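Local coordinates for protein pyrroline carboxylate reductase (Plasmodium falciparum, PDB 2RCY) that binds NADP and probably catalyses the NADPH-dependent reduction of pyrroline-5-carboxylate to proline, at residues M159-A164 against A252-S257; W111-T116 against S124-S129; I61-V66 against I88-G93. All coordinates share one frame; numbering follows the deposited sequence. Where two conformers were deposited one is given.

Interaction 1: residues M159-A164 against A252-S257; sequences MDIATA and AACEKS
D160 and S257 supply the hydrogen bond between segments 159-164 and 252-257. S257 OG donates to D160 OD1 at 2.7 Å, using the anti lone pair of that oxygen, the one turned away from OD2. Two torsions set this up: S257 OG stands anti to its backbone N (chi1 -178°), and D160 CG stands anti to its own carbonyl carbon (chi1 -56°). The carboxylate also has S257 O near OD1, but both are acceptors and no bond forms between them.

The rest is van der Waals packing, in part of side chains on backbone. C254 SG lies against the backbone of the other helix, 3.7 Å from I161 N and 3.9 Å from I161 CB. One turn further on, A164 CB touches A253 CB at 3.8 Å and lies equally close to C254 N. The small side chains of A164, A253, C254 and S257 are consistent with the 8.0 Å between the axes of the two short segments and a CA-CA distance of 5.0 Å for I161 and C254; the segment directions differ by 133°.

Within the first helix, T163 OG1 donates to M159 O, which also accepts T163 N from the opposite face of the carbonyl plane.

Both helices belong to the dimerisation region. Helix 159-167 lies between helix 242-260 and the sheet, where M159, a selenomethionine, packs on W111 and C128 and A162 on I126; I229 of the second subunit packs on T163 and A253.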
loop_
_atom_site.group_PDB
_atom_site.type_symbol
_atom_site.label_atom_id
_atom_site.label_comp_id
_atom_site.label_asym_id
_atom_site.label_seq_id
_atom_site.Cartn_x
_atom_site.Cartn_y
_atom_site.Cartn_z
HETATM N N MSE A 159 -29.690 17.086 -3.397
HETATM C CA MSE A 159 -29.511 17.031 -4.850
HETATM C C MSE A 159 -28.111 16.604 -5.277
HETATM O O MSE A 159 -27.942 15.980 -6.325
HETATM C CB MSE A 159 -29.847 18.381 -5.485
HETATM C CG MSE A 159 -31.335 18.688 -5.596
HETATM SE SE MSE A 159 -32.266 17.643 -6.962
HETATM C CE MSE A 159 -31.298 18.212 -8.551
ATOM N N ASP A 160 -27.115 16.942 -4.463
ATOM C CA ASP A 160 -25.716 16.665 -4.784
ATOM C C ASP A 160 -25.373 15.177 -4.690
ATOM O O ASP A 160 -24.714 14.634 -5.578
ATOM C CB ASP A 160 -24.787 17.501 -3.899
ATOM C CG ASP A 160 -25.071 18.992 -4.002
ATOM O OD1 ASP A 160 -24.845 19.576 -5.083
ATOM O OD2 ASP A 160 -25.516 19.580 -2.995
ATOM N N ILE A 161 -25.828 14.528 -3.618
ATOM C CA ILE A 161 -25.650 13.081 -3.453
ATOM C C ILE A 161 -26.512 12.287 -4.448
ATOM O O ILE A 161 -26.080 11.254 -4.965
ATOM C CB ILE A 161 -25.870 12.611 -1.970
ATOM C CG1 ILE A 161 -25.734 11.088 -1.832
ATOM C CG2 ILE A 161 -27.213 13.081 -1.420
ATOM C CD1 ILE A 161 -24.347 10.557 -2.110
ATOM N N ALA A 162 -27.716 12.786 -4.718
ATOM C CA ALA A 162 -28.617 12.158 -5.683
ATOM C C ALA A 162 -28.049 12.206 -7.102
ATOM O O ALA A 162 -28.202 11.254 -7.863
ATOM C CB ALA A 162 -29.984 12.805 -5.628
ATOM N N THR A 163 -27.395 13.317 -7.440
ATOM C CA THR A 163 -26.683 13.468 -8.711
ATOM C C THR A 163 -25.571 12.426 -8.825
ATOM O O THR A 163 -25.407 11.795 -9.868
ATOM C CB THR A 163 -26.078 14.889 -8.853
ATOM O OG1 THR A 163 -27.107 15.873 -8.684
ATOM C CG2 THR A 163 -25.419 15.079 -10.214
ATOM N N ALA A 164 -24.827 12.248 -7.736
ATOM C CA ALA A 164 -23.720 11.293 -7.669
ATOM C C ALA A 164 -24.164 9.843 -7.870
ATOM O O ALA A 164 -23.413 9.034 -8.412
ATOM C CB ALA A 164 -22.981 11.445 -6.352
ATOM N N ALA A 252 -16.870 11.368 -3.842
ATOM C CA ALA A 252 -16.013 12.264 -4.622
ATOM C C ALA A 252 -16.828 13.064 -5.637
ATOM O O ALA A 252 -16.586 14.256 -5.835
ATOM C CB ALA A 252 -14.912 11.481 -5.322
ATOM N N ALA A 253 -17.790 12.394 -6.269
ATOM C CA ALA A 253 -18.730 13.036 -7.183
ATOM C C ALA A 253 -19.644 14.015 -6.439
ATOM O O ALA A 253 -19.920 15.110 -6.931
ATOM C CB ALA A 253 -19.549 11.986 -7.920
ATOM N N CYS A 254 -20.091 13.615 -5.249
ATOM C CA CYS A 254 -20.950 14.444 -4.405
ATOM C C CYS A 254 -20.265 15.751 -3.986
ATOM O O CYS A 254 -20.915 16.801 -3.921
ATOM C CB CYS A 254 -21.402 13.655 -3.174
ATOM S SG CYS A 254 -22.479 14.561 -2.042
ATOM N N GLU A 255 -18.962 15.674 -3.713
ATOM C CA GLU A 255 -18.153 16.839 -3.345
ATOM C C GLU A 255 -17.977 17.789 -4.524
ATOM O O GLU A 255 -17.950 19.010 -4.356
ATOM C CB GLU A 255 -16.773 16.403 -2.846
ATOM C CG GLU A 255 -16.750 15.800 -1.449
ATOM C CD GLU A 255 -15.350 15.406 -1.003
ATOM O OE1 GLU A 255 -15.190 14.287 -0.472
ATOM O OE2 GLU A 255 -14.409 16.209 -1.188
ATOM N N LYS A 256 -17.838 17.213 -5.718
ATOM C CA LYS A 256 -17.657 17.986 -6.946
ATOM C C LYS A 256 -18.932 18.753 -7.297
ATOM O O LYS A 256 -18.867 19.896 -7.754
ATOM C CB LYS A 256 -17.221 17.077 -8.103
ATOM C CG LYS A 256 -17.083 17.767 -9.463
ATOM C CD LYS A 256 -15.928 18.764 -9.508
ATOM C CE LYS A 256 -15.840 19.430 -10.868
ATOM N NZ LYS A 256 -14.643 20.299 -11.003
ATOM N N SER A 257 -20.083 18.119 -7.070
ATOM C CA SER A 257 -21.383 18.763 -7.240
ATOM C C SER A 257 -21.546 19.951 -6.288
ATOM O O SER A 257 -22.078 20.994 -6.672
ATOM C CB SER A 257 -22.508 17.746 -7.027
ATOM O OG SER A 257 -23.782 18.329 -7.237
#

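Interaction 2: residues W111-T116 against S124-S129; sequences WVMPNT and SFIYCS. With NAP (NADP nicotinamide-adenine-dinucleotide phosphate), chain G.
The F125 ring meets P114 obliquely, its CD2 and CE2 both 3.6 Å from P114 CB, while V112 CG1 comes up to the same ring at 4.4 Å from CD2. The W111 indole is also approached obliquely: C128 SG lies 3.8 Å from CE3 and 68° off the normal of the six-membered ring, an oblique sulfur-aromatic contact. W111 NE1 is hydrogen-bonded to C91 O.

These side chains project from an antiparallel beta hairpin, strands 108-113 and 123-129; the directions of segments 111-113 and 124-129 differ by 164°. W111 with C128 and M113 with I126 are hydrogen-bonded pairs; V112 with Y127 is the non-hydrogen-bonded pair between them. The bond from M113 N to I126 O measures 2.7 Å, while the return bond from I126 N to M113 O is longer, at 3.2 Å.

On the face with W111 and C128, M113 and I126 run side by side, M113 CB 3.6 Å from I126 CD1. Selenomethionine M113 then bends at chi2, which brings SE within 3.6 Å of C5N of the NADP nicotinamide. Past the paired residues, a water donates to both M113 O and S124 O, and N115 OD1 accepts S124 N at 2.8 Å, the donor tilted 34° from the amide plane.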
loop_
_atom_site.group_PDB
_atom_site.type_symbol
_atom_site.label_atom_id
_atom_site.label_comp_id
_atom_site.label_asym_id
_atom_site.label_seq_id
_atom_site.Cartn_x
_atom_site.Cartn_y
_atom_site.Cartn_z
ATOM N N TRP A 111 -35.007 22.594 -10.640
ATOM C CA TRP A 111 -33.737 21.933 -10.927
ATOM C C TRP A 111 -33.903 20.414 -10.977
ATOM O O TRP A 111 -34.058 19.760 -9.945
ATOM C CB TRP A 111 -32.677 22.355 -9.900
ATOM C CG TRP A 111 -31.312 21.739 -10.085
ATOM C CD1 TRP A 111 -30.742 21.320 -11.255
ATOM C CD2 TRP A 111 -30.334 21.512 -9.063
ATOM N NE1 TRP A 111 -29.482 20.827 -11.022
ATOM C CE2 TRP A 111 -29.205 20.935 -9.686
ATOM C CE3 TRP A 111 -30.307 21.728 -7.678
ATOM C CZ2 TRP A 111 -28.057 20.575 -8.971
ATOM C CZ3 TRP A 111 -29.165 21.370 -6.970
ATOM C CH2 TRP A 111 -28.058 20.801 -7.618
ATOM N N VAL A 112 -33.871 19.872 -12.192
ATOM C CA VAL A 112 -34.066 18.443 -12.425
ATOM C C VAL A 112 -32.732 17.770 -12.751
ATOM O O VAL A 112 -31.946 18.286 -13.548
ATOM C CB VAL A 112 -35.075 18.190 -13.581
ATOM C CG1 VAL A 112 -35.354 16.698 -13.755
ATOM C CG2 VAL A 112 -36.378 18.943 -13.337
HETATM N N MSE A 113 -32.484 16.623 -12.125
HETATM C CA MSE A 113 -31.282 15.843 -12.398
HETATM C C MSE A 113 -31.628 14.508 -13.065
HETATM O O MSE A 113 -32.118 13.591 -12.403
HETATM C CB MSE A 113 -30.463 15.640 -11.118
HETATM C CG MSE A 113 -29.106 14.973 -11.317
HETATM SE SE MSE A 113 -28.016 15.762 -12.734
HETATM C CE MSE A 113 -28.017 17.629 -12.163
ATOM N N PRO A 114 -31.391 14.410 -14.386
ATOM C CA PRO A 114 -31.672 13.216 -15.176
ATOM C C PRO A 114 -30.467 12.292 -15.360
ATOM O O PRO A 114 -29.375 12.583 -14.868
ATOM C CB PRO A 114 -32.070 13.808 -16.527
ATOM C CG PRO A 114 -31.258 15.080 -16.632
ATOM C CD PRO A 114 -30.855 15.494 -15.233
ATOM N N ASN A 115 -30.684 11.179 -16.057
ATOM C CA ASN A 115 -29.595 10.350 -16.574
ATOM C C ASN A 115 -29.894 9.848 -17.991
ATOM O O ASN A 115 -31.045 9.883 -18.426
ATOM C CB ASN A 115 -29.233 9.206 -15.610
ATOM C CG ASN A 115 -30.398 8.269 -15.321
ATOM O OD1 ASN A 115 -31.399 8.248 -16.037
ATOM N ND2 ASN A 115 -30.260 7.475 -14.267
ATOM N N THR A 116 -28.862 9.387 -18.699
ATOM C CA THR A 116 -28.996 8.979 -20.109
ATOM C C THR A 116 -29.989 7.837 -20.409
ATOM O O THR A 116 -30.584 7.829 -21.489
ATOM C CB THR A 116 -27.626 8.670 -20.776
ATOM O OG1 THR A 116 -26.935 7.657 -20.034
ATOM C CG2 THR A 116 -26.765 9.926 -20.858
ATOM N N SER A 124 -33.753 7.864 -14.528
ATOM C CA SER A 124 -33.971 8.174 -13.123
ATOM C C SER A 124 -33.820 9.675 -12.921
ATOM O O SER A 124 -32.840 10.277 -13.367
ATOM C CB SER A 124 -32.994 7.406 -12.234
ATOM O OG SER A 124 -33.284 7.618 -10.865
ATOM N N PHE A 125 -34.803 10.274 -12.257
ATOM C CA PHE A 125 -34.833 11.717 -12.075
ATOM C C PHE A 125 -35.048 12.100 -10.617
ATOM O O PHE A 125 -35.791 11.437 -9.889
ATOM C CB PHE A 125 -35.936 12.356 -12.926
ATOM C CG PHE A 125 -35.963 11.896 -14.359
ATOM C CD1 PHE A 125 -36.751 10.812 -14.741
ATOM C CD2 PHE A 125 -35.228 12.564 -15.332
ATOM C CE1 PHE A 125 -36.785 10.387 -16.068
ATOM C CE2 PHE A 125 -35.259 12.148 -16.663
ATOM C CZ PHE A 125 -36.042 11.058 -17.031
ATOM N N ILE A 126 -34.378 13.171 -10.204
ATOM C CA ILE A 126 -34.653 13.844 -8.933
ATOM C C ILE A 126 -34.782 15.341 -9.183
ATOM O O ILE A 126 -34.083 15.892 -10.038
ATOM C CB ILE A 126 -33.572 13.577 -7.836
ATOM C CG1 ILE A 126 -32.145 13.901 -8.330
ATOM C CG2 ILE A 126 -33.719 12.167 -7.256
ATOM C CD1 ILE A 126 -31.431 12.791 -9.103
ATOM N N TYR A 127 -35.682 15.997 -8.455
ATOM C CA TYR A 127 -35.882 17.434 -8.641
ATOM C C TYR A 127 -36.253 18.207 -7.384
ATOM O O TYR A 127 -36.770 17.648 -6.412
ATOM C CB TYR A 127 -36.893 17.715 -9.768
ATOM C CG TYR A 127 -38.352 17.718 -9.350
ATOM C CD1 TYR A 127 -39.020 18.915 -9.093
ATOM C CD2 TYR A 127 -39.066 16.527 -9.228
ATOM C CE1 TYR A 127 -40.361 18.924 -8.717
ATOM C CE2 TYR A 127 -40.407 16.525 -8.855
ATOM C CZ TYR A 127 -41.047 17.726 -8.599
ATOM O OH TYR A 127 -42.374 17.728 -8.227
ATOM N N CYS A 128 -35.962 19.502 -7.426
ATOM C CA CYS A 128 -36.387 20.457 -6.417
ATOM C C CYS A 128 -36.756 21.746 -7.146
ATOM O O CYS A 128 -36.330 21.967 -8.284
ATOM C CB CYS A 128 -35.269 20.707 -5.403
ATOM S SG CYS A 128 -33.732 21.323 -6.121
ATOM N N SER A 129 -37.549 22.591 -6.496
ATOM C CA SER A 129 -38.034 23.814 -7.124
ATOM C C SER A 129 -38.050 24.989 -6.153
ATOM O O SER A 129 -38.078 24.799 -4.935
ATOM C CB SER A 129 -39.428 23.586 -7.710
ATOM O OG SER A 129 -40.341 23.171 -6.712
HETATM P PA NAP G . -22.208 18.178 -23.914
HETATM O O1A NAP G . -22.365 16.849 -24.609
HETATM O O2A NAP G . -20.929 18.961 -24.095
HETATM O O5B NAP G . -23.473 19.095 -24.304
HETATM C C5B NAP G . -23.395 20.513 -24.424
HETATM C C4B NAP G . -24.105 20.912 -25.711
HETATM O O4B NAP G . -24.511 22.282 -25.665
HETATM C C3B NAP G . -23.199 20.750 -26.922
HETATM O O3B NAP G . -23.780 19.803 -27.824
HETATM C C2B NAP G . -23.116 22.123 -27.563
HETATM O O2B NAP G . -23.265 22.060 -28.981
HETATM C C1B NAP G . -24.263 22.901 -26.930
HETATM N N9A NAP G . -23.967 24.346 -26.736
HETATM C C8A NAP G . -22.760 24.918 -26.591
HETATM N N7A NAP G . -22.914 26.252 -26.435
HETATM C C5A NAP G . -24.235 26.515 -26.479
HETATM C C6A NAP G . -24.986 27.682 -26.376
HETATM N N6A NAP G . -24.379 28.878 -26.189
HETATM N N1A NAP G . -26.335 27.611 -26.463
HETATM C C2A NAP G . -26.954 26.433 -26.648
HETATM N N3A NAP G . -26.251 25.294 -26.750
HETATM C C4A NAP G . -24.893 25.309 -26.667
HETATM O O3 NAP G . -22.444 17.969 -22.336
HETATM P PN NAP G . -23.625 17.031 -21.771
HETATM O O1N NAP G . -22.999 15.756 -21.264
HETATM O O2N NAP G . -24.745 16.972 -22.782
HETATM O O5D NAP G . -24.135 17.838 -20.480
HETATM C C5D NAP G . -24.927 19.018 -20.577
HETATM C C4D NAP G . -25.536 19.314 -19.210
HETATM O O4D NAP G . -26.323 18.205 -18.771
HETATM C C3D NAP G . -24.474 19.560 -18.146
HETATM O O3D NAP G . -24.789 20.776 -17.464
HETATM C C2D NAP G . -24.563 18.374 -17.201
HETATM O O2D NAP G . -24.385 18.753 -15.833
HETATM C C1D NAP G . -25.967 17.840 -17.431
HETATM N N1N NAP G . -26.076 16.390 -17.229
HETATM C C2N NAP G . -25.428 15.533 -18.038
HETATM C C3N NAP G . -25.542 14.157 -17.849
HETATM C C7N NAP G . -24.824 13.207 -18.762
HETATM O O7N NAP G . -24.020 13.664 -19.719
HETATM N N7N NAP G . -25.001 11.971 -18.635
HETATM C C4N NAP G . -26.333 13.672 -16.807
HETATM C C5N NAP G . -26.992 14.577 -15.983
HETATM C C6N NAP G . -26.844 15.942 -16.221
HETATM P P2B NAP G . -22.029 21.716 -29.960
HETATM O O1X NAP G . -22.522 22.157 -31.320
HETATM O O2X NAP G . -20.869 22.524 -29.425
HETATM O O3X NAP G . -21.855 20.221 -29.833
HETATM O O HOH W 1 -30.448 11.459 -12.328
#

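Interaction 3: residues I61-V66 against I88-G93; sequences IIVCAV and ISICGG. With NAP (NADP nicotinamide-adenine-dinucleotide phosphate), chain G.
Strands 61-64 and 86-89 are the two parallel strands of a beta-alpha-beta unit, connected through helix 71-77, and where they touch their directions differ by only 10°. I88 bonds both ways: its N donates to I62 O at 2.8 Å and its O accepts C64 N at 2.9 Å, both bonds being nearly straight. Beyond it I90 N reaches C64 O in a weak bond.

I88 also carries much of the apolar packing. It lies side by side with V63, CG1 being 3.5 Å from V63 CG2, and its CG2 meets I61 CG2. The face that bears C64 and S89 has a thiol-thiol contact, C64 SG to C91 SG, at 3.9 Å.

The pair belongs to the Rossmann-type nucleotide-binding domain, in which the C-terminal ends of parallel strands face the dinucleotide. Here V66 O accepts the ribose hydroxyl O3D of NADP at 2.7 Å, and G92 N donates to O2D at 2.8 Å, so one residue from each segment grips the nicotinamide ribose. G92, with no side chain, lets O2D come up to its N. V66 CG1 lies against the adenine, 3.5 Å from N3A. I90 CG1 stands between its backbone N and carbonyl carbon (chi1 63°), passing close to C64 O, and CD1 beyond it touches A65 CB and the ribose oxygen O4D of NADP.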
loop_
_atom_site.group_PDB
_atom_site.type_symbol
_atom_site.label_atom_id
_atom_site.label_comp_id
_atom_site.label_asym_id
_atom_site.label_seq_id
_atom_site.Cartn_x
_atom_site.Cartn_y
_atom_site.Cartn_z
ATOM N N ILE A 61 -42.132 25.792 -21.724
ATOM C CA ILE A 61 -41.172 25.191 -20.803
ATOM C C ILE A 61 -39.797 25.141 -21.471
ATOM O O ILE A 61 -39.645 24.587 -22.563
ATOM C CB ILE A 61 -41.624 23.783 -20.324
ATOM C CG1 ILE A 61 -42.857 23.903 -19.418
ATOM C CG2 ILE A 61 -40.490 23.062 -19.593
ATOM C CD1 ILE A 61 -43.522 22.581 -19.067
ATOM N N ILE A 62 -38.809 25.737 -20.808
ATOM C CA ILE A 62 -37.453 25.835 -21.341
ATOM C C ILE A 62 -36.497 24.959 -20.532
ATOM O O ILE A 62 -36.471 25.025 -19.302
ATOM C CB ILE A 62 -36.949 27.309 -21.375
ATOM C CG1 ILE A 62 -37.879 28.194 -22.216
ATOM C CG2 ILE A 62 -35.541 27.393 -21.941
ATOM C CD1 ILE A 62 -38.973 28.899 -21.423
ATOM N N VAL A 63 -35.724 24.136 -21.236
ATOM C CA VAL A 63 -34.748 23.248 -20.608
ATOM C C VAL A 63 -33.329 23.740 -20.881
ATOM O O VAL A 63 -32.921 23.877 -22.037
ATOM C CB VAL A 63 -34.899 21.778 -21.085
ATOM C CG1 VAL A 63 -33.926 20.863 -20.349
ATOM C CG2 VAL A 63 -36.320 21.290 -20.886
ATOM N N CYS A 64 -32.591 24.012 -19.808
ATOM C CA CYS A 64 -31.191 24.410 -19.903
ATOM C C CYS A 64 -30.304 23.169 -19.908
ATOM O O CYS A 64 -30.034 22.582 -18.859
ATOM C CB CYS A 64 -30.816 25.345 -18.750
ATOM S SG CYS A 64 -29.208 26.146 -18.934
ATOM N N ALA A 65 -29.865 22.772 -21.100
ATOM C CA ALA A 65 -29.103 21.536 -21.281
ATOM C C ALA A 65 -27.655 21.783 -21.714
ATOM O O ALA A 65 -27.033 20.932 -22.356
ATOM C CB ALA A 65 -29.818 20.613 -22.268
ATOM N N VAL A 66 -27.124 22.950 -21.359
ATOM C CA VAL A 66 -25.731 23.291 -21.649
ATOM C C VAL A 66 -24.824 22.913 -20.480
ATOM O O VAL A 66 -25.306 22.630 -19.381
ATOM C CB VAL A 66 -25.551 24.802 -21.981
ATOM C CG1 VAL A 66 -26.241 25.155 -23.285
ATOM C CG2 VAL A 66 -26.057 25.684 -20.847
ATOM N N ILE A 88 -36.638 24.816 -16.549
ATOM C CA ILE A 88 -36.089 23.611 -15.928
ATOM C C ILE A 88 -34.601 23.486 -16.266
ATOM O O ILE A 88 -34.208 23.572 -17.432
ATOM C CB ILE A 88 -36.920 22.308 -16.252
ATOM C CG1 ILE A 88 -36.294 21.463 -17.364
ATOM C CG2 ILE A 88 -38.382 22.631 -16.566
ATOM C CD1 ILE A 88 -35.523 20.269 -16.855
ATOM N N SER A 89 -33.779 23.318 -15.235
ATOM C CA SER A 89 -32.334 23.208 -15.414
ATOM C C SER A 89 -31.849 21.801 -15.094
ATOM O O SER A 89 -32.175 21.248 -14.041
ATOM C CB SER A 89 -31.604 24.233 -14.539
ATOM O OG SER A 89 -30.203 24.162 -14.731
ATOM N N ILE A 90 -31.079 21.225 -16.014
ATOM C CA ILE A 90 -30.465 19.913 -15.798
ATOM C C ILE A 90 -28.962 20.023 -15.523
ATOM O O ILE A 90 -28.266 19.009 -15.427
ATOM C CB ILE A 90 -30.746 18.911 -16.961
ATOM C CG1 ILE A 90 -30.137 19.402 -18.280
ATOM C CG2 ILE A 90 -32.246 18.647 -17.094
ATOM C CD1 ILE A 90 -29.912 18.308 -19.305
ATOM N N CYS A 91 -28.481 21.258 -15.387
ATOM C CA CYS A 91 -27.069 21.536 -15.123
ATOM C C CYS A 91 -26.618 20.972 -13.782
ATOM O O CYS A 91 -27.277 21.174 -12.759
ATOM C CB CYS A 91 -26.789 23.040 -15.179
ATOM S SG CYS A 91 -26.913 23.770 -16.825
ATOM N N GLY A 92 -25.495 20.260 -13.806
ATOM C CA GLY A 92 -24.922 19.663 -12.605
ATOM C C GLY A 92 -24.223 20.683 -11.730
ATOM O O GLY A 92 -23.473 21.529 -12.223
ATOM N N GLY A 93 -24.479 20.603 -10.428
ATOM C CA GLY A 93 -23.857 21.496 -9.459
ATOM C C GLY A 93 -24.625 22.782 -9.219
ATOM O O GLY A 93 -24.760 23.221 -8.076
HETATM P PA NAP G . -22.208 18.178 -23.914
HETATM O O1A NAP G . -22.365 16.849 -24.609
HETATM O O2A NAP G . -20.929 18.961 -24.095
HETATM O O5B NAP G . -23.473 19.095 -24.304
HETATM C C5B NAP G . -23.395 20.513 -24.424
HETATM C C4B NAP G . -24.105 20.912 -25.711
HETATM O O4B NAP G . -24.511 22.282 -25.665
HETATM C C3B NAP G . -23.199 20.750 -26.922
HETATM O O3B NAP G . -23.780 19.803 -27.824
HETATM C C2B NAP G . -23.116 22.123 -27.563
HETATM O O2B NAP G . -23.265 22.060 -28.981
HETATM C C1B NAP G . -24.263 22.901 -26.930
HETATM N N9A NAP G . -23.967 24.346 -26.736
HETATM C C8A NAP G . -22.760 24.918 -26.591
HETATM N N7A NAP G . -22.914 26.252 -26.435
HETATM C C5A NAP G . -24.235 26.515 -26.479
HETATM C C6A NAP G . -24.986 27.682 -26.376
HETATM N N6A NAP G . -24.379 28.878 -26.189
HETATM N N1A NAP G . -26.335 27.611 -26.463
HETATM C C2A NAP G . -26.954 26.433 -26.648
HETATM N N3A NAP G . -26.251 25.294 -26.750
HETATM C C4A NAP G . -24.893 25.309 -26.667
HETATM O O3 NAP G . -22.444 17.969 -22.336
HETATM P PN NAP G . -23.625 17.031 -21.771
HETATM O O1N NAP G . -22.999 15.756 -21.264
HETATM O O2N NAP G . -24.745 16.972 -22.782
HETATM O O5D NAP G . -24.135 17.838 -20.480
HETATM C C5D NAP G . -24.927 19.018 -20.577
HETATM C C4D NAP G . -25.536 19.314 -19.210
HETATM O O4D NAP G . -26.323 18.205 -18.771
HETATM C C3D NAP G . -24.474 19.560 -18.146
HETATM O O3D NAP G . -24.789 20.776 -17.464
HETATM C C2D NAP G . -24.563 18.374 -17.201
HETATM O O2D NAP G . -24.385 18.753 -15.833
HETATM C C1D NAP G . -25.967 17.840 -17.431
HETATM N N1N NAP G . -26.076 16.390 -17.229
HETATM C C2N NAP G . -25.428 15.533 -18.038
HETATM C C3N NAP G . -25.542 14.157 -17.849
HETATM C C7N NAP G . -24.824 13.207 -18.762
HETATM O O7N NAP G . -24.020 13.664 -19.719
HETATM N N7N NAP G . -25.001 11.971 -18.635
HETATM C C4N NAP G . -26.333 13.672 -16.807
HETATM C C5N NAP G . -26.992 14.577 -15.983
HETATM C C6N NAP G . -26.844 15.942 -16.221
HETATM P P2B NAP G . -22.029 21.716 -29.960
HETATM O O1X NAP G . -22.522 22.157 -31.320
HETATM O O2X NAP G . -20.869 22.524 -29.425
HETATM O O3X NAP G . -21.855 20.221 -29.833
#

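All three contacts are buried, but they differ in chemistry. Interactions 2 and 3 lie in one sheet, where strands 86-89 and 108-113 are neighbours: V112 N lies 2.9 Å from S89 O, and both contacts reach the same NADP, interaction 2 at the nicotinamide and interaction 3 chiefly at its ribose. Both rest on backbone hydrogen bonds, antiparallel in interaction 2, parallel in interaction 3. Interaction 1, in the dimerisation region, joins helices with no backbone-to-backbone hydrogen bond, through one side-chain hydrogen bond and packing of side chains on each other and on backbone. It packs directly on interaction 2, T163 OG1 to M113 CG at 3.4 Å, and touches interaction 3 where S257 OG approaches G93 CA at 3.9 Å.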